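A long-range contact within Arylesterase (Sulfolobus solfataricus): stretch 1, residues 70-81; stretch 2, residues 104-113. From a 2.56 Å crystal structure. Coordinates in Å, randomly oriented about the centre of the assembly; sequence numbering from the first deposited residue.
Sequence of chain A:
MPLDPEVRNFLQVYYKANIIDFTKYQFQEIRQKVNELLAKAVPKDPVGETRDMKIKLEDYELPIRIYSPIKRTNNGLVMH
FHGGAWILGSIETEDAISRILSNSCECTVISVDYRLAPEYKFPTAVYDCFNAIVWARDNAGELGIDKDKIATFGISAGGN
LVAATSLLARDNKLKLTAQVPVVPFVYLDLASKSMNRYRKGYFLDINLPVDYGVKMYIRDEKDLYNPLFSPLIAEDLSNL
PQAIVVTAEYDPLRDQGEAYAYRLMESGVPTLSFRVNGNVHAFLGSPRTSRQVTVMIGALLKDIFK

Stretch 1 70-81: IKRTNNGLVMHF
Stretch 2 104-113: SCECTVISVD

How do the backbones run? Strand 77-81 lies beside strand 108-112, both extended and parallel, their axes 23° apart and 4.7 Å at closest approach. Val78 pairs with Val109 (CA-CA 4.8 Å), Met79 with Ile110 (CA-CA 5.0 Å) and His80 with Ser111 (CA-CA 4.6 Å). Val78 and His80 each bond twice: Val78 N to Thr108 O (3.1 Å), Ile110 N to Val78 O (3.0 Å), His80 N to Ile110 O (2.8 Å) and Val112 N to His80 O (3.1 Å).

What joins the loops before the strands? Glu106 leaves its helix with phi/psi 60/44, and its O accepts Thr73 N at 3.1 Å. Its CB points toward stretch 1; with chi1 m and chi2 t, OE1 accepts Thr73 OG1 (chi1 p) at 2.5 Å. Asn74, chi1 p, donates ND2 to Cys105 O (3.0 Å), while its OD1 accepts Gly76 N (2.9 Å), bracing the turn.

Which side chains fill the buried faces? On one, Leu77 (t, p) brings CD1 to 3.7 Å from Ile110 CD1 (Ile110 m, t), and Met79, m throughout, curls CE to 3.8 Å from Val112 CG2. On the other, compact Val78 (t) sets CG2 3.9 Å from Cys107 SG (chi1 p). These apolar groups suit positions shielded from solvent.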

ATOM      1  N   ILE A  70      15.850  38.229   5.830  1.00 60.48           N
ATOM      2  CA  ILE A  70      15.531  39.534   5.267  1.00 63.04           C
ATOM      3  C   ILE A  70      14.739  40.349   6.272  1.00 64.29           C
ATOM      4  O   ILE A  70      15.010  41.522   6.469  1.00 62.99           O
ATOM      5  CB  ILE A  70      14.679  39.406   3.967  1.00 64.78           C
ATOM      6  CG1 ILE A  70      15.497  38.802   2.829  1.00 66.07           C
ATOM      7  CG2 ILE A  70      14.159  40.752   3.504  1.00 66.75           C
ATOM      8  CD1 ILE A  70      16.610  39.698   2.291  1.00 68.47           C
ATOM      9  N   LYS A  71      13.739  39.716   6.882  1.00 68.35           N
ATOM     10  CA  LYS A  71      12.918  40.337   7.927  1.00 71.14           C
ATOM     11  C   LYS A  71      12.918  39.398   9.127  1.00 71.93           C
ATOM     12  O   LYS A  71      12.440  38.257   9.029  1.00 76.47           O
ATOM     13  CB  LYS A  71      11.463  40.575   7.454  1.00 74.06           C
ATOM     14  CG  LYS A  71      11.320  40.935   5.974  1.00 78.08           C
ATOM     15  CD  LYS A  71      10.093  41.815   5.648  1.00 83.31           C
ATOM     16  CE  LYS A  71      10.214  42.590   4.317  1.00 85.04           C
ATOM     17  NZ  LYS A  71       9.945  41.765   3.088  1.00 85.92           N
ATOM     18  N   ARG A  72      13.422  39.880  10.259  1.00 69.66           N
ATOM     19  CA  ARG A  72      13.459  39.096  11.483  1.00 68.22           C
ATOM     20  C   ARG A  72      12.312  39.500  12.407  1.00 68.68           C
ATOM     21  O   ARG A  72      12.285  40.614  12.873  1.00 71.21           O
ATOM     22  CB  ARG A  72      14.788  39.322  12.179  1.00 69.13           C
ATOM     23  CG  ARG A  72      15.124  38.300  13.244  1.00 69.71           C
ATOM     24  CD  ARG A  72      16.442  38.616  13.923  1.00 73.22           C
ATOM     25  NE  ARG A  72      16.699  37.646  14.980  1.00 77.85           N
ATOM     26  CZ  ARG A  72      17.794  37.586  15.722  1.00 80.74           C
ATOM     27  NH1 ARG A  72      18.777  38.447  15.524  1.00 84.30           N
ATOM     28  NH2 ARG A  72      17.902  36.660  16.677  1.00 84.41           N
ATOM     29  N   THR A  73      11.379  38.589  12.669  1.00 62.75           N
ATOM     30  CA  THR A  73      10.198  38.898  13.473  1.00 62.08           C
ATOM     31  C   THR A  73      10.056  38.015  14.722  1.00 65.25           C
ATOM     32  O   THR A  73       9.054  38.147  15.445  1.00 63.43           O
ATOM     33  CB  THR A  73       8.920  38.717  12.662  1.00 60.91           C
ATOM     34  OG1 THR A  73       8.863  37.366  12.183  1.00 60.41           O
ATOM     35  CG2 THR A  73       8.893  39.659  11.502  1.00 60.71           C
ATOM     36  N   ASN A  74      11.017  37.120  14.976  1.00 64.37           N
ATOM     37  CA  ASN A  74      11.018  36.376  16.230  1.00 62.17           C
ATOM     38  C   ASN A  74      12.430  36.010  16.683  1.00 60.36           C
ATOM     39  O   ASN A  74      13.397  36.133  15.918  1.00 57.91           O
ATOM     40  CB  ASN A  74      10.133  35.137  16.130  1.00 61.17           C
ATOM     41  CG  ASN A  74      10.652  34.133  15.142  1.00 61.84           C
ATOM     42  OD1 ASN A  74      11.628  33.433  15.398  1.00 64.88           O
ATOM     43  ND2 ASN A  74      10.001  34.050  13.987  1.00 62.53           N
ATOM     44  N   ASN A  75      12.528  35.556  17.934  1.00 60.98           N
ATOM     45  CA  ASN A  75      13.808  35.202  18.528  1.00 59.72           C
ATOM     46  C   ASN A  75      14.066  33.691  18.544  1.00 56.21           C
ATOM     47  O   ASN A  75      14.806  33.209  19.375  1.00 55.67           O
ATOM     48  CB  ASN A  75      13.955  35.823  19.920  1.00 62.68           C
ATOM     49  CG  ASN A  75      12.799  35.463  20.863  1.00 69.35           C
ATOM     50  OD1 ASN A  75      11.872  34.776  20.475  1.00 71.37           O
ATOM     51  ND2 ASN A  75      12.852  35.939  22.104  1.00 71.92           N
ATOM     52  N   GLY A  76      13.493  32.972  17.589  1.00 53.89           N
ATOM     53  CA  GLY A  76      13.771  31.571  17.426  1.00 53.85           C
ATOM     54  C   GLY A  76      15.038  31.259  16.680  1.00 53.72           C
ATOM     55  O   GLY A  76      15.624  32.128  16.056  1.00 55.34           O
ATOM     56  N   LEU A  77      15.473  30.005  16.792  1.00 53.26           N
ATOM     57  CA  LEU A  77      16.683  29.531  16.159  1.00 52.25           C
ATOM     58  C   LEU A  77      16.475  28.154  15.579  1.00 51.14           C
ATOM     59  O   LEU A  77      15.926  27.291  16.227  1.00 54.22           O
ATOM     60  CB  LEU A  77      17.824  29.493  17.173  1.00 54.88           C
ATOM     61  CG  LEU A  77      19.129  28.815  16.722  1.00 53.39           C
ATOM     62  CD1 LEU A  77      19.821  29.660  15.682  1.00 50.71           C
ATOM     63  CD2 LEU A  77      20.040  28.477  17.897  1.00 55.09           C
ATOM     64  N   VAL A  78      16.942  27.954  14.346  1.00 51.00           N
ATOM     65  CA  VAL A  78      16.863  26.674  13.674  1.00 49.65           C
ATOM     66  C   VAL A  78      18.248  26.160  13.346  1.00 50.38           C
ATOM     67  O   VAL A  78      18.977  26.799  12.604  1.00 49.76           O
ATOM     68  CB  VAL A  78      16.049  26.782  12.387  1.00 50.24           C
ATOM     69  CG1 VAL A  78      16.031  25.448  11.630  1.00 48.99           C
ATOM     70  CG2 VAL A  78      14.617  27.258  12.694  1.00 54.07           C
ATOM     71  N   MET A  79      18.618  25.019  13.933  1.00 52.77           N
ATOM     72  CA  MET A  79      19.873  24.358  13.615  1.00 53.88           C
ATOM     73  C   MET A  79      19.651  23.480  12.399  1.00 56.57           C
ATOM     74  O   MET A  79      18.749  22.628  12.398  1.00 55.84           O
ATOM     75  CB  MET A  79      20.342  23.487  14.749  1.00 55.95           C
ATOM     76  CG  MET A  79      20.562  24.206  16.059  1.00 59.05           C
ATOM     77  SD  MET A  79      21.871  25.410  15.999  1.00 64.68           S
ATOM     78  CE  MET A  79      23.274  24.443  15.504  1.00 63.33           C
ATOM     79  N   HIS A  80      20.491  23.668  11.380  1.00 54.81           N
ATOM     80  CA  HIS A  80      20.315  22.962  10.130  1.00 56.12           C
ATOM     81  C   HIS A  80      21.493  22.016   9.891  1.00 53.36           C
ATOM     82  O   HIS A  80      22.629  22.448   9.807  1.00 54.37           O
ATOM     83  CB  HIS A  80      20.194  23.972   8.991  1.00 60.21           C
ATOM     84  CG  HIS A  80      20.031  23.345   7.632  1.00 63.17           C
ATOM     85  ND1 HIS A  80      20.232  24.045   6.461  1.00 61.81           N
ATOM     86  CD2 HIS A  80      19.697  22.083   7.258  1.00 63.85           C
ATOM     87  CE1 HIS A  80      20.022  23.255   5.426  1.00 62.09           C
ATOM     88  NE2 HIS A  80      19.689  22.058   5.881  1.00 64.69           N
ATOM     89  N   PHE A  81      21.200  20.723   9.790  1.00 51.44           N
ATOM     90  CA  PHE A  81      22.190  19.724   9.481  1.00 48.94           C
ATOM     91  C   PHE A  81      21.937  19.217   8.066  1.00 48.96           C
ATOM     92  O   PHE A  81      20.824  18.727   7.777  1.00 48.66           O
ATOM     93  CB  PHE A  81      22.084  18.578  10.475  1.00 51.16           C
ATOM     94  CG  PHE A  81      21.976  19.008  11.924  1.00 50.71           C
ATOM     95  CD1 PHE A  81      22.782  19.991  12.429  1.00 52.52           C
ATOM     96  CD2 PHE A  81      21.095  18.386  12.768  1.00 53.19           C
ATOM     97  CE1 PHE A  81      22.722  20.359  13.759  1.00 54.73           C
ATOM     98  CE2 PHE A  81      21.017  18.736  14.122  1.00 56.02           C
ATOM     99  CZ  PHE A  81      21.827  19.750  14.609  1.00 55.95           C
ATOM    100  N   SER A 104      11.447  32.192   5.574  1.00 59.32           N
ATOM    101  CA  SER A 104      10.105  31.686   5.865  1.00 58.99           C
ATOM    102  C   SER A 104       9.848  31.691   7.364  1.00 62.36           C
ATOM    103  O   SER A 104       8.783  32.089   7.814  1.00 60.33           O
ATOM    104  CB  SER A 104       9.960  30.264   5.379  1.00 60.35           C
ATOM    105  OG  SER A 104      10.078  30.193   3.984  1.00 65.24           O
ATOM    106  N   CYS A 105      10.831  31.219   8.131  1.00 64.98           N
ATOM    107  CA  CYS A 105      10.774  31.263   9.594  1.00 66.12           C
ATOM    108  C   CYS A 105      10.834  32.682  10.141  1.00 64.46           C
ATOM    109  O   CYS A 105      10.325  32.943  11.232  1.00 64.36           O
ATOM    110  CB  CYS A 105      11.954  30.499  10.196  1.00 68.32           C
ATOM    111  SG  CYS A 105      11.832  28.723   9.969  1.00 79.03           S
ATOM    112  N   GLU A 106      11.502  33.571   9.401  1.00 61.09           N
ATOM    113  CA  GLU A 106      11.789  34.934   9.826  1.00 58.61           C
ATOM    114  C   GLU A 106      12.610  34.913  11.100  1.00 57.54           C
ATOM    115  O   GLU A 106      12.349  35.660  12.071  1.00 58.05           O
ATOM    116  CB  GLU A 106      10.498  35.741   9.978  1.00 60.64           C
ATOM    117  CG  GLU A 106       9.784  35.928   8.649  1.00 62.66           C
ATOM    118  CD  GLU A 106       8.400  36.543   8.792  1.00 65.05           C
ATOM    119  OE1 GLU A 106       8.195  37.359   9.731  1.00 64.12           O
ATOM    120  OE2 GLU A 106       7.521  36.180   7.963  1.00 65.19           O
ATOM    121  N   CYS A 107      13.611  34.029  11.092  1.00 54.17           N
ATOM    122  CA  CYS A 107      14.468  33.847  12.237  1.00 53.87           C
ATOM    123  C   CYS A 107      15.836  33.389  11.811  1.00 52.62           C
ATOM    124  O   CYS A 107      16.064  33.042  10.678  1.00 51.89           O
ATOM    125  CB  CYS A 107      13.849  32.823  13.192  1.00 55.36           C
ATOM    126  SG  CYS A 107      14.136  31.102  12.715  1.00 53.74           S
ATOM    127  N   THR A 108      16.743  33.358  12.766  1.00 53.92           N
ATOM    128  CA  THR A 108      18.128  32.984  12.534  1.00 53.39           C
ATOM    129  C   THR A 108      18.284  31.485  12.280  1.00 52.99           C
ATOM    130  O   THR A 108      17.648  30.663  12.935  1.00 52.38           O
ATOM    131  CB  THR A 108      18.939  33.312  13.786  1.00 55.54           C
ATOM    132  OG1 THR A 108      18.600  34.640  14.259  1.00 56.90           O
ATOM    133  CG2 THR A 108      20.459  33.140  13.501  1.00 58.30           C
ATOM    134  N   VAL A 109      19.121  31.135  11.322  1.00 53.79           N
ATOM    135  CA  VAL A 109      19.390  29.742  10.981  1.00 54.04           C
ATOM    136  C   VAL A 109      20.901  29.511  11.028  1.00 55.34           C
ATOM    137  O   VAL A 109      21.673  30.344  10.536  1.00 58.77           O
ATOM    138  CB  VAL A 109      18.859  29.421   9.585  1.00 55.14           C
ATOM    139  CG1 VAL A 109      19.313  28.040   9.128  1.00 56.41           C
ATOM    140  CG2 VAL A 109      17.338  29.542   9.554  1.00 55.06           C
ATOM    141  N   ILE A 110      21.314  28.409  11.638  1.00 54.27           N
ATOM    142  CA  ILE A 110      22.733  28.057  11.719  1.00 55.17           C
ATOM    143  C   ILE A 110      22.962  26.686  11.087  1.00 54.75           C
ATOM    144  O   ILE A 110      22.451  25.660  11.571  1.00 54.68           O
ATOM    145  CB  ILE A 110      23.242  28.030  13.172  1.00 54.65           C
ATOM    146  CG1 ILE A 110      23.101  29.419  13.785  1.00 55.09           C
ATOM    147  CG2 ILE A 110      24.681  27.525  13.240  1.00 52.95           C
ATOM    148  CD1 ILE A 110      23.512  29.488  15.251  1.00 56.70           C
ATOM    149  N   SER A 111      23.737  26.678  10.004  1.00 53.49           N
ATOM    150  CA  SER A 111      24.033  25.457   9.278  1.00 50.54           C
ATOM    151  C   SER A 111      25.378  24.918   9.784  1.00 50.79           C
ATOM    152  O   SER A 111      26.320  25.701   9.989  1.00 52.26           O
ATOM    153  CB  SER A 111      24.103  25.774   7.801  1.00 52.34           C
ATOM    154  OG  SER A 111      24.254  24.609   7.021  1.00 54.43           O
ATOM    155  N   VAL A 112      25.470  23.603   9.999  1.00 49.19           N
ATOM    156  CA  VAL A 112      26.672  23.000  10.565  1.00 52.23           C
ATOM    157  C   VAL A 112      27.429  22.106   9.558  1.00 53.05           C
ATOM    158  O   VAL A 112      26.811  21.267   8.873  1.00 57.80           O
ATOM    159  CB  VAL A 112      26.327  22.165  11.804  1.00 54.16           C
ATOM    160  CG1 VAL A 112      27.595  21.707  12.532  1.00 56.37           C
ATOM    161  CG2 VAL A 112      25.423  22.953  12.748  1.00 54.73           C
ATOM    162  N   ASP A 113      28.740  22.294   9.457  1.00 54.11           N
ATOM    163  CA  ASP A 113      29.620  21.376   8.702  1.00 57.82           C
ATOM    164  C   ASP A 113      30.204  20.275   9.574  1.00 57.22           C
ATOM    165  O   ASP A 113      31.389  20.292   9.869  1.00 59.91           O
ATOM    166  CB  ASP A 113      30.782  22.144   8.035  1.00 59.86           C
ATOM    167  CG  ASP A 113      30.576  22.366   6.582  1.00 59.35           C
ATOM    168  OD1 ASP A 113      29.703  21.700   5.965  1.00 63.33           O
ATOM    169  OD2 ASP A 113      31.326  23.198   6.069  1.00 66.78           O
TER